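Local structure of Lmo0651 protein (Listeria monocytogenes serovar 1/2a, 6EP3) at residues 105-110 and 139-143. The protein controls expression of the Agr system and mediates virulence, probably as a GntR-family transcription activator that binds specific DNA sequences. Numbering follows the deposited sequence.
Sequences MDLEKL and CLISF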
loop_
_atom_site.group_PDB
_atom_site.type_symbol
_atom_site.label_atom_id
_atom_site.label_comp_id
_atom_site.label_asym_id
_atom_site.label_seq_id
_atom_site.Cartn_x
_atom_site.Cartn_y
_atom_site.Cartn_z
ATOM N N MET B 105 -15.276 -1.469 18.629
ATOM C CA MET B 105 -14.181 -0.530 18.437
ATOM C C MET B 105 -13.434 -0.318 19.747
ATOM O O MET B 105 -14.047 -0.049 20.785
ATOM C CB MET B 105 -14.711 0.802 17.911
ATOM C CG MET B 105 -15.529 0.691 16.639
ATOM S SD MET B 105 -16.267 2.274 16.196
ATOM C CE MET B 105 -18.007 1.867 16.262
ATOM N N ASP B 106 -12.107 -0.442 19.698
ATOM C CA ASP B 106 -11.253 -0.165 20.854
ATOM C C ASP B 106 -11.218 1.345 21.073
ATOM O O ASP B 106 -10.246 2.032 20.750
ATOM C CB ASP B 106 -9.852 -0.727 20.644
ATOM C CG ASP B 106 -9.109 -0.951 21.948
ATOM O OD1 ASP B 106 -8.401 -1.974 22.061
ATOM O OD2 ASP B 106 -9.225 -0.105 22.859
ATOM N N LEU B 107 -12.311 1.870 21.632
ATOM C CA LEU B 107 -12.416 3.309 21.849
ATOM C C LEU B 107 -11.531 3.791 22.991
ATOM O O LEU B 107 -11.234 4.990 23.062
ATOM C CB LEU B 107 -13.870 3.697 22.125
ATOM C CG LEU B 107 -14.835 3.434 20.970
ATOM C CD1 LEU B 107 -16.240 3.839 21.361
ATOM C CD2 LEU B 107 -14.388 4.184 19.723
ATOM N N GLU B 108 -11.096 2.890 23.877
ATOM C CA GLU B 108 -10.185 3.296 24.944
ATOM C C GLU B 108 -8.793 3.566 24.396
ATOM O O GLU B 108 -8.136 4.539 24.789
ATOM C CB GLU B 108 -10.133 2.219 26.023
ATOM C CG GLU B 108 -11.451 1.999 26.727
ATOM C CD GLU B 108 -11.510 0.656 27.413
ATOM O OE1 GLU B 108 -10.634 -0.189 27.129
ATOM O OE2 GLU B 108 -12.430 0.444 28.231
ATOM N N LYS B 109 -8.339 2.726 23.465
ATOM C CA LYS B 109 -7.087 3.002 22.774
ATOM C C LYS B 109 -7.175 4.305 21.994
ATOM O O LYS B 109 -6.224 5.093 21.977
ATOM C CB LYS B 109 -6.731 1.837 21.851
ATOM C CG LYS B 109 -5.282 1.828 21.397
ATOM C CD LYS B 109 -4.960 0.585 20.582
ATOM C CE LYS B 109 -5.742 0.561 19.276
ATOM N NZ LYS B 109 -5.283 -0.508 18.343
ATOM N N LEU B 110 -8.316 4.555 21.350
ATOM C CA LEU B 110 -8.485 5.794 20.602
ATOM C C LEU B 110 -8.432 7.000 21.529
ATOM O O LEU B 110 -7.821 8.024 21.200
ATOM C CB LEU B 110 -9.807 5.760 19.836
ATOM C CG LEU B 110 -10.064 6.852 18.800
ATOM C CD1 LEU B 110 -9.215 6.619 17.560
ATOM C CD2 LEU B 110 -11.536 6.881 18.443
ATOM N N CYS B 139 -5.535 4.188 14.433
ATOM C CA CYS B 139 -6.497 3.510 15.293
ATOM C C CYS B 139 -7.887 3.523 14.662
ATOM O O CYS B 139 -8.599 2.502 14.638
ATOM C CB CYS B 139 -6.500 4.181 16.670
ATOM S SG CYS B 139 -7.422 3.308 17.909
ATOM N N LEU B 140 -8.288 4.686 14.145
ATOM C CA LEU B 140 -9.536 4.760 13.390
ATOM C C LEU B 140 -9.568 3.722 12.273
ATOM O O LEU B 140 -10.568 3.018 12.089
ATOM C CB LEU B 140 -9.709 6.158 12.797
ATOM C CG LEU B 140 -10.154 7.256 13.755
ATOM C CD1 LEU B 140 -10.345 8.550 12.987
ATOM C CD2 LEU B 140 -11.435 6.847 14.454
ATOM N N ILE B 141 -8.462 3.594 11.539
ATOM C CA ILE B 141 -8.427 2.664 10.410
ATOM C C ILE B 141 -8.424 1.220 10.897
ATOM O O ILE B 141 -9.056 0.343 10.293
ATOM C CB ILE B 141 -7.218 2.963 9.510
ATOM C CG1 ILE B 141 -7.362 4.357 8.912
ATOM C CG2 ILE B 141 -7.093 1.913 8.411
ATOM C CD1 ILE B 141 -6.294 4.710 7.934
ATOM N N SER B 142 -7.719 0.949 11.995
ATOM C CA SER B 142 -7.688 -0.388 12.565
ATOM C C SER B 142 -9.062 -0.826 13.025
ATOM O O SER B 142 -9.306 -2.028 13.166
ATOM C CB SER B 142 -6.720 -0.437 13.746
ATOM O OG SER B 142 -7.373 -0.033 14.940
ATOM N N PHE B 143 -9.964 0.128 13.262
ATOM C CA PHE B 143 -11.337 -0.264 13.562
ATOM C C PHE B 143 -11.944 -1.152 12.476
ATOM O O PHE B 143 -12.922 -1.858 12.745
ATOM C CB PHE B 143 -12.211 0.974 13.781
ATOM C CG PHE B 143 -11.939 1.685 15.082
ATOM C CD1 PHE B 143 -11.148 1.097 16.057
ATOM C CD2 PHE B 143 -12.481 2.935 15.329
ATOM C CE1 PHE B 143 -10.899 1.746 17.256
ATOM C CE2 PHE B 143 -12.238 3.587 16.520
ATOM C CZ PHE B 143 -11.443 2.991 17.488
#
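Residues 105-106 and the first turn of helix 107-123 lie antiparallel to the end of helix 126-142 and the adjoining Phe143, with Met105 and Phe143 5.7 Å apart (CA to CA) at one end and Leu110 and Cys139 6.1 Å apart (CA to CA) at the other. The two helices form an antiparallel hairpin in the all-helical FCD domain, the family of C-terminal domains found in FadR-like GntR regulators. No hydrogen bond joins the two segments. Phe143 is the main wedge. Its ring reaches across to the start of helix 107-123. Met105 CB sits over the centre of one ring face in a CH-pi contact, 3.8 Å from the ring centroid of Phe143. Met105 SD is oblique to the same ring, a Met-aromatic contact. The opposite face carries Cys139 O, displaced from the ring centre. Leu110 CD2 meets the ring edge near Phe143 CE2, while Leu107 CD2 approaches the ring obliquely. Ile95 and Leu190, from helices 77-101 and 173-192, also touch Phe143, which ties the hairpin to the rest of the bundle. Leu110 CD1 packs 3.8 Å from both Cys139 CB and Leu140 CD2. Asp106 is the N-cap of helix 107-123: its OD2 accepts from Lys109 N at 3.0 Å, with the N-H coming in tilted out of the carboxylate plane. The Lys109 chain bends at chi3 (65°), bringing CE to 3.5 Å from Cys139 SG. A sulfate ion, probably left from the crystallisation solution, lies near the Lys109 side chain. On the facing helix, Ser142 OG turns back (chi1 86°) and donates to Cys139 O at 2.8 Å, 18° out of the carbonyl plane.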